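Local atomic coordinates of endoglucanase FnCel5A (Fervidobacterium nodosum, PDB entry 3NCO), a protein that probably hydrolyses internal beta-1,4-glucosidic bonds of cellulose, as an endoglucanase of glycoside hydrolase family 5 with a TIM-barrel fold. Residues T211-E216 and I224-E229; F299-R304 and E311-S316. One frame throughout, in Å; residues are numbered along the deposited sequence.

Interaction 1 of 2, residues T211-E216 and I224-E229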
ATOM      1  N   THR A 211     -10.987  -7.801  11.576  1.00 18.83           N
ATOM      2  CA  THR A 211      -9.687  -7.985  10.934  1.00 18.92           C
ATOM      3  C   THR A 211      -8.542  -7.783  11.932  1.00 19.65           C
ATOM      4  O   THR A 211      -7.415  -8.252  11.692  1.00 19.41           O
ATOM      5  CB  THR A 211      -9.469  -6.982   9.788  1.00 20.06           C
ATOM      6  OG1 THR A 211      -9.446  -5.643  10.331  1.00 19.60           O
ATOM      7  CG2 THR A 211     -10.567  -7.164   8.661  1.00 17.81           C
ATOM      8  N   HIS A 212      -8.813  -7.077  13.042  1.00 19.11           N
ATOM      9  CA  HIS A 212      -7.726  -6.811  14.003  1.00 19.55           C
ATOM     10  C   HIS A 212      -7.984  -7.431  15.361  1.00 20.13           C
ATOM     11  O   HIS A 212      -7.318  -7.055  16.333  1.00 21.61           O
ATOM     12  CB  HIS A 212      -7.437  -5.303  14.145  1.00 19.54           C
ATOM     13  CG  HIS A 212      -6.812  -4.716  12.937  1.00 18.73           C
ATOM     14  ND1 HIS A 212      -5.548  -4.149  12.932  1.00 24.90           N
ATOM     15  CD2 HIS A 212      -7.259  -4.669  11.660  1.00 15.86           C
ATOM     16  CE1 HIS A 212      -5.251  -3.768  11.697  1.00 18.38           C
ATOM     17  NE2 HIS A 212      -6.272  -4.069  10.908  1.00 23.04           N
ATOM     18  N   GLN A 213      -8.894  -8.413  15.444  1.00 20.63           N
ATOM     19  CA  GLN A 213      -9.114  -9.088  16.735  1.00 20.93           C
ATOM     20  C   GLN A 213      -7.810  -9.731  17.194  1.00 22.00           C
ATOM     21  O   GLN A 213      -7.041 -10.318  16.395  1.00 21.95           O
ATOM     22  CB  GLN A 213     -10.221 -10.121  16.636  1.00 22.89           C
ATOM     23  CG  GLN A 213      -9.886 -11.269  15.709  1.00 21.48           C
ATOM     24  CD  GLN A 213     -11.104 -12.141  15.482  1.00 21.96           C
ATOM     25  OE1 GLN A 213     -11.513 -12.886  16.376  1.00 24.03           O
ATOM     26  NE2 GLN A 213     -11.741 -12.002  14.308  1.00 21.65           N
ATOM     27  N   GLY A 214      -7.529  -9.567  18.478  1.00 23.17           N
ATOM     28  CA  GLY A 214      -6.325 -10.175  19.056  1.00 23.16           C
ATOM     29  C   GLY A 214      -4.987  -9.511  18.728  1.00 24.07           C
ATOM     30  O   GLY A 214      -3.945  -9.920  19.278  1.00 24.00           O
ATOM     31  N   ALA A 215      -4.981  -8.507  17.863  1.00 23.00           N
ATOM     32  CA  ALA A 215      -3.760  -7.781  17.508  1.00 23.57           C
ATOM     33  C   ALA A 215      -3.316  -6.959  18.731  1.00 24.86           C
ATOM     34  O   ALA A 215      -4.016  -6.013  19.156  1.00 24.93           O
ATOM     35  CB  ALA A 215      -4.000  -6.907  16.313  1.00 22.66           C
ATOM     36  N   GLU A 216      -2.159  -7.305  19.282  1.00 25.43           N
ATOM     37  CA  GLU A 216      -1.718  -6.682  20.547  1.00 26.65           C
ATOM     38  C   GLU A 216      -1.272  -5.233  20.417  1.00 26.20           C
ATOM     39  O   GLU A 216      -1.219  -4.503  21.417  1.00 26.86           O
ATOM     40  CB  GLU A 216      -0.600  -7.517  21.177  1.00 28.31           C
ATOM     41  CG  GLU A 216      -1.061  -8.950  21.544  1.00 34.64           C
ATOM     42  CD  GLU A 216      -2.017  -9.001  22.743  1.00 42.65           C
ATOM     43  OE1 GLU A 216      -1.975  -8.083  23.602  1.00 47.35           O
ATOM     44  OE2 GLU A 216      -2.816  -9.967  22.845  1.00 46.30           O
ATOM     45  N   ILE A 224     -10.987 -11.700  20.820  1.00 26.69           N
ATOM     46  CA  ILE A 224     -11.007 -12.704  19.747  1.00 26.97           C
ATOM     47  C   ILE A 224     -12.344 -13.481  19.688  1.00 27.26           C
ATOM     48  O   ILE A 224     -13.290 -13.191  20.449  1.00 28.29           O
ATOM     49  CB  ILE A 224      -9.830 -13.684  19.782  1.00 28.18           C
ATOM     50  CG1 ILE A 224      -9.774 -14.461  21.112  1.00 30.21           C
ATOM     51  CG2 ILE A 224      -8.511 -12.949  19.536  1.00 27.28           C
ATOM     52  CD1 ILE A 224      -9.129 -15.805  20.942  1.00 34.51           C
ATOM     53  N   GLY A 225     -12.418 -14.429  18.759  1.00 26.75           N
ATOM     54  CA  GLY A 225     -13.644 -15.168  18.503  1.00 27.55           C
ATOM     55  C   GLY A 225     -14.691 -14.457  17.664  1.00 27.04           C
ATOM     56  O   GLY A 225     -15.818 -14.940  17.570  1.00 27.22           O
ATOM     57  N   VAL A 226     -14.315 -13.325  17.049  1.00 25.46           N
ATOM     58  CA  VAL A 226     -15.277 -12.561  16.251  1.00 24.92           C
ATOM     59  C   VAL A 226     -15.347 -13.214  14.855  1.00 24.98           C
ATOM     60  O   VAL A 226     -14.330 -13.368  14.197  1.00 25.57           O
ATOM     61  CB  VAL A 226     -14.862 -11.056  16.167  1.00 24.85           C
ATOM     62  CG1 VAL A 226     -15.756 -10.309  15.203  1.00 23.90           C
ATOM     63  CG2 VAL A 226     -14.905 -10.466  17.572  1.00 24.82           C
ATOM     64  N   LYS A 227     -16.543 -13.615  14.408  1.00 24.83           N
ATOM     65  CA  LYS A 227     -16.646 -14.283  13.128  1.00 24.94           C
ATOM     66  C   LYS A 227     -16.968 -13.340  11.962  1.00 23.38           C
ATOM     67  O   LYS A 227     -17.413 -12.219  12.149  1.00 24.57           O
ATOM     68  CB  LYS A 227     -17.696 -15.401  13.194  1.00 26.00           C
ATOM     69  CG  LYS A 227     -17.291 -16.487  14.217  1.00 29.56           C
ATOM     70  CD  LYS A 227     -18.350 -17.550  14.377  1.00 37.35           C
ATOM     71  CE  LYS A 227     -19.539 -16.991  15.176  1.00 41.31           C
ATOM     72  NZ  LYS A 227     -20.076 -17.997  16.144  1.00 46.26           N
ATOM     73  N   TRP A 228     -16.773 -13.837  10.753  1.00 22.99           N
ATOM     74  CA  TRP A 228     -17.283 -13.157   9.585  1.00 22.45           C
ATOM     75  C   TRP A 228     -17.777 -14.271   8.660  1.00 24.09           C
ATOM     76  O   TRP A 228     -16.999 -15.094   8.187  1.00 22.70           O
ATOM     77  CB  TRP A 228     -16.190 -12.274   8.945  1.00 21.60           C
ATOM     78  CG  TRP A 228     -16.790 -11.279   7.914  1.00 21.44           C
ATOM     79  CD1 TRP A 228     -17.171  -9.993   8.162  1.00 21.10           C
ATOM     80  CD2 TRP A 228     -17.111 -11.540   6.532  1.00 22.84           C
ATOM     81  NE1 TRP A 228     -17.700  -9.429   7.013  1.00 21.70           N
ATOM     82  CE2 TRP A 228     -17.659 -10.346   5.998  1.00 21.93           C
ATOM     83  CE3 TRP A 228     -16.934 -12.642   5.679  1.00 22.26           C
ATOM     84  CZ2 TRP A 228     -18.067 -10.231   4.640  1.00 22.71           C
ATOM     85  CZ3 TRP A 228     -17.366 -12.552   4.328  1.00 22.22           C
ATOM     86  CH2 TRP A 228     -17.926 -11.343   3.826  1.00 20.34           C
ATOM     87  N   GLU A 229     -19.087 -14.295   8.395  1.00 25.11           N
ATOM     88  CA  GLU A 229     -19.720 -15.512   7.857  1.00 26.32           C
ATOM     89  C   GLU A 229     -20.194 -15.457   6.419  1.00 25.72           C
ATOM     90  O   GLU A 229     -20.775 -16.443   5.885  1.00 26.89           O
ATOM     91  CB  GLU A 229     -20.858 -15.927   8.786  1.00 28.22           C
ATOM     92  CG  GLU A 229     -20.314 -16.219  10.163  1.00 32.10           C
ATOM     93  CD  GLU A 229     -21.414 -16.538  11.097  1.00 37.75           C
ATOM     94  OE1 GLU A 229     -21.766 -17.739  11.137  1.00 42.67           O
ATOM     95  OE2 GLU A 229     -21.947 -15.602  11.745  1.00 36.90           O
TER
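In the long loop that leads from strand 198-204 to helix 232-252 of the TIM barrel, a type II beta turn from H212 to A215 presents Q213 to the backbone of V226. The turn is closed by A215 N donating to H212 O, and G214 takes its third position with a positive phi of 75°, a conformation that suits glycine. Q213 CG sits between the backbone N and the carbonyl carbon (chi1 65°), and the chain then runs out extended, carrying the amide over to 224-229. Glutamine fits here because its primary amide has C=O and N-H side by side and can meet V226 N and V226 O together, as the N-H and C=O of one residue do in a hydrogen-bonded antiparallel pair. Q213 NE2 donates to V226 O at 2.9 Å, nearly straight at 167° and close to the amide plane. Q213 OE1 accepts from V226 N, also at 2.9 Å, with that donor tilted well away from the carbonyl plane. NE2 has a second acceptor, F210 O at the end of the preceding short helix, which helps to fix the rotation of the buried amide. Further along, W228 packs against helices 232-252 and 269-285. Van der Waals packing supplements the two bonds: V226 CB lies 3.8 Å from Q213 NE2, and the branch methyl CG2 of I224 rests 3.6 Å from G214 CA.

Interaction 2 of 2, residues F299-R304 and E311-S316. With PO4 (phosphate ion), chain F.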
ATOM      1  N   PHE A 299      -0.366 -11.367   9.089  1.00 18.36           N
ATOM      2  CA  PHE A 299      -1.470 -11.408   8.109  1.00 17.28           C
ATOM      3  C   PHE A 299      -1.060 -12.280   6.892  1.00 17.94           C
ATOM      4  O   PHE A 299      -1.718 -12.233   5.839  1.00 18.73           O
ATOM      5  CB  PHE A 299      -1.808 -10.007   7.556  1.00 16.43           C
ATOM      6  CG  PHE A 299      -2.422  -9.061   8.581  1.00 16.64           C
ATOM      7  CD1 PHE A 299      -3.778  -8.687   8.521  1.00 19.08           C
ATOM      8  CD2 PHE A 299      -1.607  -8.485   9.546  1.00 20.98           C
ATOM      9  CE1 PHE A 299      -4.322  -7.792   9.455  1.00 19.72           C
ATOM     10  CE2 PHE A 299      -2.117  -7.594  10.453  1.00 19.45           C
ATOM     11  CZ  PHE A 299      -3.496  -7.248  10.410  1.00 19.26           C
ATOM     12  N   GLY A 300      -0.013 -13.067   7.037  1.00 16.24           N
ATOM     13  CA  GLY A 300       0.739 -13.621   5.879  1.00 18.22           C
ATOM     14  C   GLY A 300       0.058 -14.685   5.052  1.00 20.07           C
ATOM     15  O   GLY A 300      -0.678 -15.536   5.590  1.00 20.58           O
ATOM     16  N   LEU A 301       0.300 -14.650   3.739  1.00 19.31           N
ATOM     17  CA  LEU A 301      -0.146 -15.735   2.843  1.00 19.09           C
ATOM     18  C   LEU A 301       0.857 -16.854   2.667  1.00 20.30           C
ATOM     19  O   LEU A 301       0.477 -17.991   2.291  1.00 20.11           O
ATOM     20  CB  LEU A 301      -0.479 -15.200   1.425  1.00 18.54           C
ATOM     21  CG  LEU A 301      -1.602 -14.148   1.349  1.00 19.04           C
ATOM     22  CD1 LEU A 301      -1.891 -13.730  -0.085  1.00 17.15           C
ATOM     23  CD2 LEU A 301      -2.873 -14.716   1.986  1.00 19.46           C
ATOM     24  N   TYR A 302       2.128 -16.529   2.890  1.00 19.68           N
ATOM     25  CA  TYR A 302       3.185 -17.473   2.590  1.00 19.24           C
ATOM     26  C   TYR A 302       3.836 -17.944   3.870  1.00 19.77           C
ATOM     27  O   TYR A 302       4.310 -17.116   4.665  1.00 20.27           O
ATOM     28  CB  TYR A 302       4.206 -16.797   1.712  1.00 20.05           C
ATOM     29  CG  TYR A 302       5.291 -17.718   1.220  1.00 19.28           C
ATOM     30  CD1 TYR A 302       5.045 -18.646   0.185  1.00 19.90           C
ATOM     31  CD2 TYR A 302       6.575 -17.671   1.769  1.00 19.07           C
ATOM     32  CE1 TYR A 302       6.073 -19.501  -0.288  1.00 19.04           C
ATOM     33  CE2 TYR A 302       7.612 -18.493   1.279  1.00 19.14           C
ATOM     34  CZ  TYR A 302       7.372 -19.376   0.266  1.00 18.09           C
ATOM     35  OH  TYR A 302       8.395 -20.149  -0.153  1.00 22.05           O
ATOM     36  N   ASP A 303       3.868 -19.270   4.043  1.00 18.71           N
ATOM     37  CA  ASP A 303       4.497 -19.878   5.210  1.00 18.51           C
ATOM     38  C   ASP A 303       5.992 -20.055   4.899  1.00 18.45           C
ATOM     39  O   ASP A 303       6.369 -20.943   4.105  1.00 19.07           O
ATOM     40  CB  ASP A 303       3.858 -21.253   5.472  1.00 19.78           C
ATOM     41  CG  ASP A 303       4.348 -21.891   6.783  1.00 21.76           C
ATOM     42  OD1 ASP A 303       5.509 -21.672   7.178  1.00 21.83           O
ATOM     43  OD2 ASP A 303       3.546 -22.639   7.398  1.00 26.02           O
ATOM     44  N   ARG A 304       6.843 -19.202   5.487  1.00 19.08           N
ATOM     45  CA  ARG A 304       8.261 -19.228   5.143  1.00 18.81           C
ATOM     46  C   ARG A 304       8.926 -20.525   5.572  1.00 20.72           C
ATOM     47  O   ARG A 304       9.945 -20.924   4.983  1.00 20.79           O
ATOM     48  CB  ARG A 304       8.974 -18.045   5.773  1.00 17.85           C
ATOM     49  CG  ARG A 304       8.603 -16.702   5.120  1.00 18.79           C
ATOM     50  CD  ARG A 304       9.093 -15.539   5.911  1.00 20.60           C
ATOM     51  NE  ARG A 304       8.349 -15.450   7.171  1.00 18.69           N
ATOM     52  CZ  ARG A 304       8.670 -14.648   8.201  1.00 18.88           C
ATOM     53  NH1 ARG A 304       7.900 -14.643   9.300  1.00 18.87           N
ATOM     54  NH2 ARG A 304       9.735 -13.870   8.146  1.00 19.03           N
ATOM     55  N   GLU A 311      -3.414 -22.106   1.904  1.00 23.08           N
ATOM     56  CA  GLU A 311      -4.560 -22.252   1.018  1.00 23.90           C
ATOM     57  C   GLU A 311      -5.754 -22.750   1.828  1.00 23.48           C
ATOM     58  O   GLU A 311      -5.587 -23.556   2.751  1.00 24.05           O
ATOM     59  CB  GLU A 311      -4.264 -23.295  -0.080  1.00 24.80           C
ATOM     60  CG  GLU A 311      -3.243 -22.865  -1.120  1.00 25.57           C
ATOM     61  CD  GLU A 311      -3.695 -21.703  -2.008  1.00 24.22           C
ATOM     62  OE1 GLU A 311      -4.865 -21.283  -1.906  1.00 24.93           O
ATOM     63  OE2 GLU A 311      -2.870 -21.216  -2.816  1.00 24.71           O
ATOM     64  N   PRO A 312      -6.968 -22.326   1.445  1.00 23.00           N
ATOM     65  CA  PRO A 312      -7.298 -21.445   0.312  1.00 22.22           C
ATOM     66  C   PRO A 312      -7.215 -19.932   0.555  1.00 21.90           C
ATOM     67  O   PRO A 312      -7.672 -19.156  -0.305  1.00 21.57           O
ATOM     68  CB  PRO A 312      -8.748 -21.844  -0.011  1.00 23.93           C
ATOM     69  CG  PRO A 312      -9.317 -22.212   1.326  1.00 23.17           C
ATOM     70  CD  PRO A 312      -8.183 -22.820   2.121  1.00 23.22           C
ATOM     71  N   LEU A 313      -6.634 -19.511   1.681  1.00 20.91           N
ATOM     72  CA  LEU A 313      -6.496 -18.068   1.914  1.00 20.16           C
ATOM     73  C   LEU A 313      -5.841 -17.361   0.727  1.00 19.59           C
ATOM     74  O   LEU A 313      -6.284 -16.263   0.350  1.00 20.31           O
ATOM     75  CB  LEU A 313      -5.715 -17.747   3.191  1.00 18.74           C
ATOM     76  CG  LEU A 313      -5.686 -16.257   3.590  1.00 18.23           C
ATOM     77  CD1 LEU A 313      -7.098 -15.763   3.864  1.00 20.50           C
ATOM     78  CD2 LEU A 313      -4.803 -16.115   4.833  1.00 16.39           C
ATOM     79  N   THR A 314      -4.774 -17.954   0.180  1.00 19.27           N
ATOM     80  CA  THR A 314      -4.044 -17.294  -0.926  1.00 19.35           C
ATOM     81  C   THR A 314      -4.938 -17.148  -2.127  1.00 19.08           C
ATOM     82  O   THR A 314      -4.974 -16.095  -2.770  1.00 19.80           O
ATOM     83  CB  THR A 314      -2.712 -18.020  -1.257  1.00 20.04           C
ATOM     84  OG1 THR A 314      -1.866 -17.964  -0.096  1.00 19.41           O
ATOM     85  CG2 THR A 314      -1.997 -17.386  -2.457  1.00 20.55           C
ATOM     86  N   THR A 315      -5.670 -18.221  -2.418  1.00 19.72           N
ATOM     87  CA  THR A 315      -6.647 -18.164  -3.526  1.00 20.34           C
ATOM     88  C   THR A 315      -7.734 -17.106  -3.266  1.00 20.62           C
ATOM     89  O   THR A 315      -8.175 -16.408  -4.188  1.00 22.04           O
ATOM     90  CB  THR A 315      -7.236 -19.567  -3.787  1.00 22.09           C
ATOM     91  OG1 THR A 315      -6.151 -20.461  -4.093  1.00 23.62           O
ATOM     92  CG2 THR A 315      -8.228 -19.538  -4.949  1.00 22.13           C
ATOM     93  N   SER A 316      -8.149 -16.965  -2.011  1.00 20.54           N
ATOM     94  CA  SER A 316      -9.066 -15.838  -1.655  1.00 20.33           C
ATOM     95  C   SER A 316      -8.538 -14.461  -2.020  1.00 20.76           C
ATOM     96  O   SER A 316      -9.315 -13.611  -2.496  1.00 21.84           O
ATOM     97  CB  SER A 316      -9.411 -15.816  -0.161  1.00 20.14           C
ATOM     98  OG  SER A 316     -10.316 -16.894   0.143  1.00 21.55           O
TER
HETATM   99  P   PO4 F 322       4.983 -16.633   8.099  1.00 28.57           P
HETATM  100  O1  PO4 F 322       4.164 -17.685   8.867  1.00 33.26           O
HETATM  101  O2  PO4 F 322       4.078 -16.095   6.972  1.00 24.71           O
HETATM  102  O3  PO4 F 322       5.330 -15.455   9.021  1.00 29.57           O
HETATM  103  O4  PO4 F 322       6.178 -17.350   7.474  1.00 23.70           O
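At the turn of the beta hairpin formed by strands 302-303 and 308-309, the R304 guanidinium takes a phosphate ion, probably from the crystallisation liquor, at its edge and in its plane: R304 NE donates to phosphate O4 at 2.9 Å and R304 NH1 to phosphate O3 at 2.7 Å. R304 N also donates to phosphate O4, at 2.8 Å; the bend at chi3 (-69°) brings NE back to that same oxygen. G300, with no side chain, lets O2 come close, and A297 N adds another donor. The other flat group, the carboxylate of E311 just after the hairpin, receives T315 OG1 and T315 N on OE1 from opposite faces, so a residue just before N-cap P312 holds the first turn of helix 313-318; E311 OE2 pairs with R53.

The hairpin follows the last barrel strand and leads into that helix. Its base is closed by buried apolar packing. L313 CG, anti to the backbone N (chi1 -173°), reaches toward L301, and the two leucines cross at about a right angle. T314 suits the neighbouring place because its hydroxyl bonds back to I310 O while packing on L301, T314 OG1 lying 3.4 Å from L301 CB. The closest leucine approach is L301 CD2 to L313 CG, 3.6 Å.

Overall arrangement
Interactions 1 and 2 follow one another along the chain, their centres about 17 Å apart, and belong to the connections after the sixth and eighth barrel strands. They meet through F299, whose CE1 lies 3.8 Å from T211 O; its ring also touches W217, in the loop between the two segments of interaction 1. Helix 269-285 is a shared neighbour, since T211 packs on W275 and L313 on R272 and T276. In family 5 enzymes the active site lies at the C-terminal end of the barrel strands, the end from which both connections leave. The phosphate belongs to interaction 2 alone, held by R304 and A297.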